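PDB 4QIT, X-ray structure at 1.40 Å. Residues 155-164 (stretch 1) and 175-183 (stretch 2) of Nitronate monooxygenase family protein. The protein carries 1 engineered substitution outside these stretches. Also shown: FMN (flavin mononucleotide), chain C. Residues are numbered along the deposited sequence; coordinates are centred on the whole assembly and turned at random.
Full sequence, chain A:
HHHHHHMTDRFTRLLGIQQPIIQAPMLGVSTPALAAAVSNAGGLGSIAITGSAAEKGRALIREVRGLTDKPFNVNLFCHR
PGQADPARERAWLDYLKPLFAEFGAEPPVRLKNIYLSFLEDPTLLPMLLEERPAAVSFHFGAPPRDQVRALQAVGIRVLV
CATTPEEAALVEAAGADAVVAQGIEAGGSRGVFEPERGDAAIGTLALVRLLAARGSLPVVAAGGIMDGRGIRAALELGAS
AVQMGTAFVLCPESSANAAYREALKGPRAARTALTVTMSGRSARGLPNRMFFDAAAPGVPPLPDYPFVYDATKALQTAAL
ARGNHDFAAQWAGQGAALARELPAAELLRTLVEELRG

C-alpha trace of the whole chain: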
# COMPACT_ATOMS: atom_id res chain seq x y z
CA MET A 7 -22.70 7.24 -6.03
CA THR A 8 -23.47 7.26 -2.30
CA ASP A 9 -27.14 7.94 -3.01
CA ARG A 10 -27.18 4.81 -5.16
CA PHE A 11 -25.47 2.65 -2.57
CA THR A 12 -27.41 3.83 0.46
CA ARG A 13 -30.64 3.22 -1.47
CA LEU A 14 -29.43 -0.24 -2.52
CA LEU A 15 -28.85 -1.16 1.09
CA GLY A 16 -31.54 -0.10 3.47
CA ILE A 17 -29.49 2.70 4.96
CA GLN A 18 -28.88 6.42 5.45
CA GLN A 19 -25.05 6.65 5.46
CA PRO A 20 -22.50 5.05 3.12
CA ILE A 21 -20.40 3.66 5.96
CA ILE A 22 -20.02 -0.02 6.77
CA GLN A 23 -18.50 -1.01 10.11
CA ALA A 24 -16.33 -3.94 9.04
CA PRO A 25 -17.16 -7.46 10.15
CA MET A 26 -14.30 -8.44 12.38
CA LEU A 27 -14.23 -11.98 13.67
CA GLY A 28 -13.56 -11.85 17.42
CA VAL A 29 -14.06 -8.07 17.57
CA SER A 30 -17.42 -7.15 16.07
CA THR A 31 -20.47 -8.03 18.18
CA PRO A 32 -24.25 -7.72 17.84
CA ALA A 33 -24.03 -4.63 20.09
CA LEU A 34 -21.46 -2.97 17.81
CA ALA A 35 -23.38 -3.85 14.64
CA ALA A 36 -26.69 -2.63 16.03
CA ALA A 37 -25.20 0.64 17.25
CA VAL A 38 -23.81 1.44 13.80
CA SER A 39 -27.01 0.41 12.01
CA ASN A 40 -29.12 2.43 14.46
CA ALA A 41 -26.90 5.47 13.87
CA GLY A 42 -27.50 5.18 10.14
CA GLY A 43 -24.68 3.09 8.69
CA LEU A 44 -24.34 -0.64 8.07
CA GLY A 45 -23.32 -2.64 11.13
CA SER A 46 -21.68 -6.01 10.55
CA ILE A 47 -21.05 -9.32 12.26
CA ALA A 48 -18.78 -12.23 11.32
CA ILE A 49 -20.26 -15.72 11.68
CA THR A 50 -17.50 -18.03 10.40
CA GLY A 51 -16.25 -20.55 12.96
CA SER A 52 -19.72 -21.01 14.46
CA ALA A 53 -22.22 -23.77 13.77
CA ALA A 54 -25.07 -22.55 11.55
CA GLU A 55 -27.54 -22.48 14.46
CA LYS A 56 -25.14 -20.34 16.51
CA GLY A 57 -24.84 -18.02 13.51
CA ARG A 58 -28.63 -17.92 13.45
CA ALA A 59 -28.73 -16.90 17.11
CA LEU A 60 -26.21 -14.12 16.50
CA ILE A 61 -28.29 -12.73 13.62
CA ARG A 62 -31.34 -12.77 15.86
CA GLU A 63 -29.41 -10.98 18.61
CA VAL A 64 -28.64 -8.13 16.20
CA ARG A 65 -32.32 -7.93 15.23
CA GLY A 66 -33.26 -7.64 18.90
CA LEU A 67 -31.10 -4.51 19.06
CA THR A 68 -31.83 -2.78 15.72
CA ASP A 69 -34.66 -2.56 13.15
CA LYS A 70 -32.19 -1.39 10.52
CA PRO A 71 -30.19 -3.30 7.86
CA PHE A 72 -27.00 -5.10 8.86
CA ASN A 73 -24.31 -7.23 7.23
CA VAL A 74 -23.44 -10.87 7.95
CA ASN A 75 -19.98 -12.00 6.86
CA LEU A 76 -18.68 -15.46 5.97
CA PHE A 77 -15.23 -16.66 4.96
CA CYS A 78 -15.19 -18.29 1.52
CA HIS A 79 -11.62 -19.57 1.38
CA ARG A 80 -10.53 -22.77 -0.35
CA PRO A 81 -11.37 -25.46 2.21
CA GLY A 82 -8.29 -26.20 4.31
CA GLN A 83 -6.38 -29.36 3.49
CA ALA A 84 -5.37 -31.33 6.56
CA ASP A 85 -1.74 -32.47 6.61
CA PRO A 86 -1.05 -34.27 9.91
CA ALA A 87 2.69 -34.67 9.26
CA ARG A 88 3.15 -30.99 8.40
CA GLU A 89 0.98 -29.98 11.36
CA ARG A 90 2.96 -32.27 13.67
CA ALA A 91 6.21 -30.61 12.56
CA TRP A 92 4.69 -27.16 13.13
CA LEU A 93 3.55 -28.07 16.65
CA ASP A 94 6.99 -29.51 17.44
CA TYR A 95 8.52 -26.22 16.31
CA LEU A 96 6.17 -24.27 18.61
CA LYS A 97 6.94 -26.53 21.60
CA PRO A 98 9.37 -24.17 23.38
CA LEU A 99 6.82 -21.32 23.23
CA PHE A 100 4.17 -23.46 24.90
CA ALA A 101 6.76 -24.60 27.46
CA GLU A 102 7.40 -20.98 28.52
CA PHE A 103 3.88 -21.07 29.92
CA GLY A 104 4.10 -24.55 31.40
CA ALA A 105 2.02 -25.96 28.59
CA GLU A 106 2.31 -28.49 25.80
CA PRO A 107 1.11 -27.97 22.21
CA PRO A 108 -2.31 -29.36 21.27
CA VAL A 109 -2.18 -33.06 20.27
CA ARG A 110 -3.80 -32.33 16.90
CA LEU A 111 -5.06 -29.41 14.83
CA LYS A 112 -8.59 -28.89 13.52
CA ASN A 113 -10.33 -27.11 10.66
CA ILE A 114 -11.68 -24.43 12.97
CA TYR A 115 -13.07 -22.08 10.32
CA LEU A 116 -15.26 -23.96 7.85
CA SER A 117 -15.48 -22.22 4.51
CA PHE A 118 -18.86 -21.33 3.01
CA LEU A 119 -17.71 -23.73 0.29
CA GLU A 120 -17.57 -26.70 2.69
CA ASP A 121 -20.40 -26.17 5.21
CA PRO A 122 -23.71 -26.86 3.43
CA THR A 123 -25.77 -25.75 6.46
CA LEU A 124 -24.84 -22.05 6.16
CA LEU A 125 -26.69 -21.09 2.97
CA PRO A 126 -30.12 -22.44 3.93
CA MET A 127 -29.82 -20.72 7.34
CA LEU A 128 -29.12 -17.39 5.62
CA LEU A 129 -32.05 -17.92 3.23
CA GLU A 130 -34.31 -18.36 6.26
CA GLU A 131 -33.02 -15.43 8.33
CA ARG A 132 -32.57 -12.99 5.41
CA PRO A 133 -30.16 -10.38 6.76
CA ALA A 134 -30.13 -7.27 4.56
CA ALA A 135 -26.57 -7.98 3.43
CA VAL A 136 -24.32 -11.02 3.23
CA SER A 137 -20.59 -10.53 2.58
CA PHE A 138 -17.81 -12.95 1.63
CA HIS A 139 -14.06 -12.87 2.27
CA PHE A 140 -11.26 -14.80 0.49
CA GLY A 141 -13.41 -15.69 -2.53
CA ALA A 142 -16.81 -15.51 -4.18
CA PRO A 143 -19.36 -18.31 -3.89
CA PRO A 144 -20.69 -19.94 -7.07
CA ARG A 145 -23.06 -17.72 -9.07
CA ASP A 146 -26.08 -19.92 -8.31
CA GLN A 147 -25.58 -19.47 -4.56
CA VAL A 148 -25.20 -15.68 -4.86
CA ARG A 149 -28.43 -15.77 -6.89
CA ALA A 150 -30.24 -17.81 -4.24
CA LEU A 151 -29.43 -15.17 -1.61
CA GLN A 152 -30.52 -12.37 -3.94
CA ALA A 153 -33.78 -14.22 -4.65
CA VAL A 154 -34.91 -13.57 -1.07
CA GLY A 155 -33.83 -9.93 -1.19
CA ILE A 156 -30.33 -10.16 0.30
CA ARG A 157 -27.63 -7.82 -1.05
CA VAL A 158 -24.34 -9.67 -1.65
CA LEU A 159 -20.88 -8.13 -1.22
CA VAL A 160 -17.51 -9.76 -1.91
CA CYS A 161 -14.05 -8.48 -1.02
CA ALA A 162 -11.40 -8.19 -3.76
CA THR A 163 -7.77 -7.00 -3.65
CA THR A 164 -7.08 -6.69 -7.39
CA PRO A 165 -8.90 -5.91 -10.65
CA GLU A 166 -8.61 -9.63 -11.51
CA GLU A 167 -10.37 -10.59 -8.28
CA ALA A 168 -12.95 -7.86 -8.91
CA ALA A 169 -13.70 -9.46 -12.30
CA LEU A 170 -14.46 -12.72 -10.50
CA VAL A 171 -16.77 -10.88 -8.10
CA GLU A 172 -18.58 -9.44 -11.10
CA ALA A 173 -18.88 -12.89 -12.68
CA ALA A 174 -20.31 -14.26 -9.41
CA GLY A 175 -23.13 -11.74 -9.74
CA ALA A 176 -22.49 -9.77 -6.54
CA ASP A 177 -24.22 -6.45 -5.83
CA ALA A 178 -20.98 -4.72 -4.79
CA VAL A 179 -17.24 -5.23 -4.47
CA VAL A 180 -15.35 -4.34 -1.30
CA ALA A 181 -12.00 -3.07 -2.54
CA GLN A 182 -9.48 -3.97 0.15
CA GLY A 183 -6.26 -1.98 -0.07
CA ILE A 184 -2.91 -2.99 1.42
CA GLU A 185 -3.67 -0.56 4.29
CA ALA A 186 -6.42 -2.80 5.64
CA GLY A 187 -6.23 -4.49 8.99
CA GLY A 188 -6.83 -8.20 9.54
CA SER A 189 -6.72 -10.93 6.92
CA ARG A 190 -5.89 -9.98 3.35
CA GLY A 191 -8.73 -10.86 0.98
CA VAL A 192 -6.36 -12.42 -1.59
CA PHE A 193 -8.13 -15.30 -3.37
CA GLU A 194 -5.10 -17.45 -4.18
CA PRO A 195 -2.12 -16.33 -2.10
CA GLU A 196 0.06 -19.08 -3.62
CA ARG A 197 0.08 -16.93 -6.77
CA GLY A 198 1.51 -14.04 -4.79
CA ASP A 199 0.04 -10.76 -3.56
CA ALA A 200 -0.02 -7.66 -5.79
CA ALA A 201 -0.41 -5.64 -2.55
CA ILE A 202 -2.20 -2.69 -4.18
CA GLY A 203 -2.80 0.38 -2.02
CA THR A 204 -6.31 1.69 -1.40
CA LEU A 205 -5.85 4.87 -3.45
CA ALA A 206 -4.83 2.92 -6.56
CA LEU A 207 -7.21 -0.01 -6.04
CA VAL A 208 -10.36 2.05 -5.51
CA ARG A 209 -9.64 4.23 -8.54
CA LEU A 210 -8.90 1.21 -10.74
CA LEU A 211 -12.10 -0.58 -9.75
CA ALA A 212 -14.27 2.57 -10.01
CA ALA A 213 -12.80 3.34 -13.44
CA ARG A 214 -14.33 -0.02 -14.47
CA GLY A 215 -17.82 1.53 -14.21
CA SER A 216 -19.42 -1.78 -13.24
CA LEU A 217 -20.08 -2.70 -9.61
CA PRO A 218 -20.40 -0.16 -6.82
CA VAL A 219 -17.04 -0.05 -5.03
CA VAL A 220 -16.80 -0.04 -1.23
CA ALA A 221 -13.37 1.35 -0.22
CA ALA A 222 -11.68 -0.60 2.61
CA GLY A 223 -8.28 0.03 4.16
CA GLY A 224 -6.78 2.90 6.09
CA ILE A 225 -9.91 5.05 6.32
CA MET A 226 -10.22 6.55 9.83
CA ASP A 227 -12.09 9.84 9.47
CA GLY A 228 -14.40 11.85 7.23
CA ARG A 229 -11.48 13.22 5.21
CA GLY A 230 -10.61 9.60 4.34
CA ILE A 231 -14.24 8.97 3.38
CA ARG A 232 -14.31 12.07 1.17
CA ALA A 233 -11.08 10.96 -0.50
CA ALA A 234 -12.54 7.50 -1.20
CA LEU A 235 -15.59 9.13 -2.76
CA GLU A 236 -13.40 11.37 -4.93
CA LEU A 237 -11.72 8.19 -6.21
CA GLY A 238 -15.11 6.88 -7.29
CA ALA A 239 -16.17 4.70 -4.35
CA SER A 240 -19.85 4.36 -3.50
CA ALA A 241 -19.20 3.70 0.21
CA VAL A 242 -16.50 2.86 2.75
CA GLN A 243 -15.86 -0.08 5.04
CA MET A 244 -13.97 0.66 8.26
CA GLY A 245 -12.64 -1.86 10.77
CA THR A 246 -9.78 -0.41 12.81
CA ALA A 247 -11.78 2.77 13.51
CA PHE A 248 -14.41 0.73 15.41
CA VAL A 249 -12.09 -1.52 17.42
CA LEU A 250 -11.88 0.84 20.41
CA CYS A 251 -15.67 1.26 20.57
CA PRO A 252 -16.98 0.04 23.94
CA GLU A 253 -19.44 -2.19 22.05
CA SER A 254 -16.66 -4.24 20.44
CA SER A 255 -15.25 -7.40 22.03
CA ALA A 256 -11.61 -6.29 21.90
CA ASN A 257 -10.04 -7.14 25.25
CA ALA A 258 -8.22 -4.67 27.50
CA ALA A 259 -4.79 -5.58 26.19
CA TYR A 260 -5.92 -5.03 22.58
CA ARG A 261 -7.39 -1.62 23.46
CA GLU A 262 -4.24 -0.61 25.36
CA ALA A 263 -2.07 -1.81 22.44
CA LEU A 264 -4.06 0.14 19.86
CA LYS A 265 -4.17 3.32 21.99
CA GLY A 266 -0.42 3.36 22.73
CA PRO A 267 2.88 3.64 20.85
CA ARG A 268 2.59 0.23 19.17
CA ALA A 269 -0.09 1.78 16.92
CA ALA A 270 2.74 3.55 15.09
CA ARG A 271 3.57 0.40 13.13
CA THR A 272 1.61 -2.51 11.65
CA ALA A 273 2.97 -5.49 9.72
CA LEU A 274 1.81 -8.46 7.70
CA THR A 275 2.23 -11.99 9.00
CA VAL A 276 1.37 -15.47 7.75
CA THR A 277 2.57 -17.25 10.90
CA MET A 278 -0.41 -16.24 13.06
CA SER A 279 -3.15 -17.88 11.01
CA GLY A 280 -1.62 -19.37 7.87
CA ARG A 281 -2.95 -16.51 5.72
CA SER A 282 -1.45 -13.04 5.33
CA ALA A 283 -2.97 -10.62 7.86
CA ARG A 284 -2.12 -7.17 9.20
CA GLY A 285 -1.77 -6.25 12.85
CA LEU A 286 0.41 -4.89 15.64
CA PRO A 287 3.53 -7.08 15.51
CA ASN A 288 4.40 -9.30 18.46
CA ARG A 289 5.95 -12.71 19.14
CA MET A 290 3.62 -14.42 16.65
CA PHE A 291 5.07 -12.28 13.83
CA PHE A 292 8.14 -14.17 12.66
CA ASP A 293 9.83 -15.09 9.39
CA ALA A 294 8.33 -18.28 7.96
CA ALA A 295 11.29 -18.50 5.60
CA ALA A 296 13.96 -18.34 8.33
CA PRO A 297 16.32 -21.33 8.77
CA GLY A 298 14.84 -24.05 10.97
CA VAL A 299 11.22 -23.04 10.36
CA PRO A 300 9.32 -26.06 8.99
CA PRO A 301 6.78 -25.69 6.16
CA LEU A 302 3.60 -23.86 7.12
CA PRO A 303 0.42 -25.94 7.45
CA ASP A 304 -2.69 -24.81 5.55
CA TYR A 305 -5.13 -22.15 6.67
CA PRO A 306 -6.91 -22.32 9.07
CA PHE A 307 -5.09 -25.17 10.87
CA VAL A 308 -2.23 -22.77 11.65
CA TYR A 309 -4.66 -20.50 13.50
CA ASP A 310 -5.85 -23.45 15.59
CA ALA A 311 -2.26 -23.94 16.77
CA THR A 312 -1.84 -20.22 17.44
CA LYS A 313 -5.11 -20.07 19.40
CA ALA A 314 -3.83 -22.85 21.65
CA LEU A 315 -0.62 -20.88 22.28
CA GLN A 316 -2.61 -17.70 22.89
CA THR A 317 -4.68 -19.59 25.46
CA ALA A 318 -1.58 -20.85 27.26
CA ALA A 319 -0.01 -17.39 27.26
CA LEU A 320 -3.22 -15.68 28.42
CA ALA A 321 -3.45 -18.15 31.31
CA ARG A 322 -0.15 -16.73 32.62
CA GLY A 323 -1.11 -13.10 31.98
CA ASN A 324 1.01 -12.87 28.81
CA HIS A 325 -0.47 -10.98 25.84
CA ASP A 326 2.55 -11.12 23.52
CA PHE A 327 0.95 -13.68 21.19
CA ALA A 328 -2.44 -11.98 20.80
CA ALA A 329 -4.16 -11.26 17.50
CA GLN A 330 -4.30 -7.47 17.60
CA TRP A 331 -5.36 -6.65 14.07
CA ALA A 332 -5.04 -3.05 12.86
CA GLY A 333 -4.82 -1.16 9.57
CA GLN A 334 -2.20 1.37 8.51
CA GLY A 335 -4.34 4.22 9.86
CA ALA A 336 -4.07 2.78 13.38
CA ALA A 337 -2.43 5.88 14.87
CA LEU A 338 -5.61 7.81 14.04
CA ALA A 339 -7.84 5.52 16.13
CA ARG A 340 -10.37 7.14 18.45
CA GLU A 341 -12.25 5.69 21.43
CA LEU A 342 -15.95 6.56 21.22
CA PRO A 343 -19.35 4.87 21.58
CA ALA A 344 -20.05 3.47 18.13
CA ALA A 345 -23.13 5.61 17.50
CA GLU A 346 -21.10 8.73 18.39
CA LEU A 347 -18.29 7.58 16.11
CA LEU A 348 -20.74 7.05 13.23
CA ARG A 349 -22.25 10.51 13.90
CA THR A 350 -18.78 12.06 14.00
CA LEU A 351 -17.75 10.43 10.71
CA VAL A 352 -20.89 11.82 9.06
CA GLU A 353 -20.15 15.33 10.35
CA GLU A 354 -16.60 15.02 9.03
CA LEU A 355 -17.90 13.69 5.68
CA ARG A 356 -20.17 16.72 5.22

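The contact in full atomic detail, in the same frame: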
# COMPACT_ATOMS: atom_id res chain seq x y z
N GLY A 155 -34.00 -11.35 -1.45
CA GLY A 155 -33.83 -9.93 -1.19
C GLY A 155 -32.51 -9.50 -0.59
O GLY A 155 -32.29 -8.30 -0.38
N ILE A 156 -31.63 -10.46 -0.31
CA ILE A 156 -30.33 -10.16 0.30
C ILE A 156 -29.37 -9.49 -0.69
O ILE A 156 -29.26 -9.92 -1.85
CB ILE A 156 -29.68 -11.45 0.84
CG1 ILE A 156 -30.61 -12.15 1.84
CG2 ILE A 156 -28.31 -11.16 1.45
CD1 ILE A 156 -30.21 -13.57 2.16
N ARG A 157 -28.70 -8.42 -0.26
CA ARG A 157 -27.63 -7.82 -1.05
C ARG A 157 -26.32 -8.55 -0.77
O ARG A 157 -26.01 -8.82 0.39
CB ARG A 157 -27.45 -6.34 -0.72
CG ARG A 157 -28.72 -5.51 -0.85
CD ARG A 157 -29.29 -5.57 -2.25
NE ARG A 157 -30.36 -4.60 -2.42
CZ ARG A 157 -31.27 -4.64 -3.39
NH1 ARG A 157 -31.25 -5.63 -4.27
NH2 ARG A 157 -32.21 -3.71 -3.46
N VAL A 158 -25.56 -8.87 -1.81
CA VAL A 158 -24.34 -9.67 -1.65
C VAL A 158 -23.08 -8.87 -1.98
O VAL A 158 -22.95 -8.30 -3.08
CB VAL A 158 -24.36 -10.94 -2.53
CG1 VAL A 158 -23.04 -11.70 -2.43
CG2 VAL A 158 -25.54 -11.84 -2.14
N LEU A 159 -22.16 -8.81 -1.02
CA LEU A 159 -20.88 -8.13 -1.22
C LEU A 159 -19.76 -9.16 -1.20
O LEU A 159 -19.83 -10.15 -0.46
CB LEU A 159 -20.62 -7.12 -0.10
CG LEU A 159 -21.66 -6.06 0.29
CD1 LEU A 159 -20.95 -4.87 0.91
CD2 LEU A 159 -22.51 -5.62 -0.88
N VAL A 160 -18.71 -8.92 -1.98
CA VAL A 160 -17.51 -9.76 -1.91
C VAL A 160 -16.27 -8.87 -1.92
O VAL A 160 -16.19 -7.90 -2.67
CB VAL A 160 -17.43 -10.76 -3.10
CG1 VAL A 160 -16.23 -11.70 -2.92
CG2 VAL A 160 -18.70 -11.59 -3.21
N CYS A 161 -15.31 -9.20 -1.07
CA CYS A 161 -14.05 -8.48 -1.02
C CYS A 161 -13.11 -8.89 -2.16
O CYS A 161 -13.02 -10.09 -2.51
CB CYS A 161 -13.37 -8.75 0.31
SG CYS A 161 -11.79 -7.95 0.51
N ALA A 162 -12.43 -7.92 -2.76
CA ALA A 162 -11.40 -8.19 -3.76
C ALA A 162 -10.20 -7.30 -3.51
O ALA A 162 -10.36 -6.17 -3.02
CB ALA A 162 -11.94 -7.97 -5.16
N THR A 163 -9.00 -7.78 -3.84
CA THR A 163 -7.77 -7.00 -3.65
C THR A 163 -7.13 -6.55 -4.95
O THR A 163 -6.16 -5.80 -4.93
CB THR A 163 -6.71 -7.75 -2.80
OG1 THR A 163 -6.19 -8.86 -3.55
CG2 THR A 163 -7.28 -8.20 -1.47
N THR A 164 -7.66 -7.02 -6.08
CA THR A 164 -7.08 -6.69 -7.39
C THR A 164 -8.20 -6.59 -8.41
O THR A 164 -9.29 -7.12 -8.19
CB THR A 164 -6.14 -7.80 -7.91
OG1 THR A 164 -6.90 -8.98 -8.19
CG2 THR A 164 -5.02 -8.10 -6.92
N GLY A 175 -21.85 -12.42 -9.78
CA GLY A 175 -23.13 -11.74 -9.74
C GLY A 175 -23.39 -10.88 -8.51
O GLY A 175 -24.53 -10.50 -8.26
N ALA A 176 -22.33 -10.55 -7.76
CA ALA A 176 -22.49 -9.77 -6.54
C ALA A 176 -23.07 -8.38 -6.79
O ALA A 176 -22.95 -7.83 -7.89
CB ALA A 176 -21.15 -9.66 -5.80
N ASP A 177 -23.68 -7.80 -5.76
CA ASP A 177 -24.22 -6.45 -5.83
C ASP A 177 -23.16 -5.36 -5.67
O ASP A 177 -23.35 -4.24 -6.13
CB ASP A 177 -25.30 -6.26 -4.77
CG ASP A 177 -26.49 -7.18 -4.98
OD1 ASP A 177 -27.32 -6.86 -5.86
OD2 ASP A 177 -26.60 -8.21 -4.29
N ALA A 178 -22.06 -5.68 -4.99
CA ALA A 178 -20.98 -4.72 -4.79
C ALA A 178 -19.67 -5.42 -4.47
O ALA A 178 -19.66 -6.54 -3.98
CB ALA A 178 -21.34 -3.73 -3.68
N VAL A 179 -18.57 -4.72 -4.77
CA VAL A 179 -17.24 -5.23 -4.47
C VAL A 179 -16.64 -4.37 -3.35
O VAL A 179 -16.74 -3.13 -3.38
CB VAL A 179 -16.33 -5.25 -5.73
CG1 VAL A 179 -16.12 -3.84 -6.30
CG2 VAL A 179 -14.98 -5.90 -5.41
N VAL A 180 -16.08 -5.03 -2.35
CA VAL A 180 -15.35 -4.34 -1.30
C VAL A 180 -13.88 -4.36 -1.68
O VAL A 180 -13.23 -5.41 -1.66
CB VAL A 180 -15.55 -4.99 0.07
CG1 VAL A 180 -14.75 -4.24 1.13
CG2 VAL A 180 -17.04 -5.03 0.44
N ALA A 181 -13.37 -3.20 -2.07
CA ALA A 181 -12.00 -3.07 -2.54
C ALA A 181 -11.09 -2.92 -1.34
O ALA A 181 -11.04 -1.85 -0.73
CB ALA A 181 -11.89 -1.86 -3.43
N GLN A 182 -10.36 -3.98 -1.01
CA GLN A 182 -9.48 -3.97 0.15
C GLN A 182 -8.05 -3.62 -0.24
O GLN A 182 -7.35 -4.42 -0.88
CB GLN A 182 -9.50 -5.31 0.86
CG GLN A 182 -8.78 -5.28 2.19
CD GLN A 182 -8.39 -6.67 2.68
OE1 GLN A 182 -7.72 -7.42 1.97
NE2 GLN A 182 -8.79 -7.02 3.91
N GLY A 183 -7.61 -2.44 0.18
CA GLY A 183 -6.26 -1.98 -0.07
C GLY A 183 -5.27 -2.59 0.91
O GLY A 183 -5.66 -3.15 1.95
N1 FMN C . -12.82 -9.01 7.07
C2 FMN C . -13.64 -10.11 6.89
O2 FMN C . -14.10 -10.34 5.77
N3 FMN C . -13.98 -10.94 7.93
C4 FMN C . -13.46 -10.68 9.18
O4 FMN C . -13.73 -11.39 10.15
C4A FMN C . -12.64 -9.58 9.37
N5 FMN C . -12.14 -9.35 10.62
C5A FMN C . -11.33 -8.27 10.86
C6 FMN C . -10.86 -8.06 12.15
C7 FMN C . -10.06 -6.98 12.45
C7M FMN C . -9.61 -6.82 13.87
C8 FMN C . -9.69 -6.10 11.43
C8M FMN C . -8.80 -4.93 11.73
C9 FMN C . -10.16 -6.31 10.13
C9A FMN C . -10.99 -7.40 9.83
N10 FMN C . -11.49 -7.63 8.55
C10 FMN C . -12.31 -8.73 8.32
C1' FMN C . -11.11 -6.72 7.41
C2' FMN C . -12.12 -5.61 7.17
O2' FMN C . -13.25 -6.14 6.53
C3' FMN C . -11.54 -4.53 6.27
O3' FMN C . -10.88 -5.07 5.14
C4' FMN C . -10.51 -3.76 7.08
O4' FMN C . -10.95 -3.66 8.42
C5' FMN C . -10.38 -2.36 6.50
O5' FMN C . -9.18 -1.88 7.01
P FMN C . -9.14 -0.81 8.19
O1P FMN C . -10.45 -0.07 8.23
O2P FMN C . -7.96 0.07 7.94
O3P FMN C . -8.98 -1.62 9.44
O HOH W 1 -29.83 -8.28 -4.35

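The contact is a pairing of two parallel strands, 157-162 and 178-182, whose N-to-C directions differ by 28°, and its first rule is a backbone ladder. In a parallel pair each residue on the bonding edge reaches two residues that flank its partner. Here Val160 N donates to Ala178 O (3.3 Å) and Val160 O accepts from Val180 N (2.9 Å); one step on, Ala162 N donates to Val180 O (2.9 Å) and Ala162 O accepts from Gln182 N (3.0 Å). The three shorter bonds are nearly straight, with angles of 164° to 167° at the hydrogen. Between these rungs, CA-H groups meet the same carbonyls: Cys161 CA lies 3.2 Å from Val180 O, and Val179 CA lies 3.4 Å from Val160 O.

The entry to the ladder is built differently, around an aspartate. Asp177 points its CA-to-CB bond toward the first strand, and its carboxylate takes the amide of Val158, with Val158 N to Asp177 OD2 at 2.8 Å and 168°. Its own amide returns the bond, Asp177 N to Val158 O at 2.8 Å, while Ala178 N adds a weak bond to that same Val158 O at 3.4 Å. A side chain thus supplies the acceptor for the Val158 amide, just before the regular register begins.

Charge plays a looser part. Arg157 NH1 stands 4.4 Å from Asp177 OD1, opposite charges near each other but beyond a salt bridge. Water 1 lies between them: it accepts from Arg157 NH1 at 3.0 Å and lies within hydrogen-bonding distance of Ile156 O (3.0 Å) and Asp177 OD2 (3.2 Å).

Apolar packing follows the alternation of the strands. On one face Leu159 sits beside Ala178 and Cys161 beside Val180; Leu159 CD2 reaches Ala178 CB at 3.6 Å, and Leu159 CD1 reaches Val180 CG2 at 3.9 Å, so the leucine spans two positions of its neighbor. On the other face Val160 pairs with Val179 and Ala162 with Ala181, yet the tight side-chain contact is diagonal, Ala162 CB to Val179 CG2 at 3.7 Å. Before the second strand, Ala176 CB packs 4.1 Å from Val160 CG2.

At the far end Gln182 joins strand pairing to cofactor binding. Gln182 N closes the ladder, Gln182 CB lies 3.5 Å from Cys161 SG, and Gln182 NE2 donates to FMN O3' at 3.1 Å and 163°. With chi1 and chi2 both t, the extended chain carries the amide from the strand to the flavin's ribityl hydroxyl.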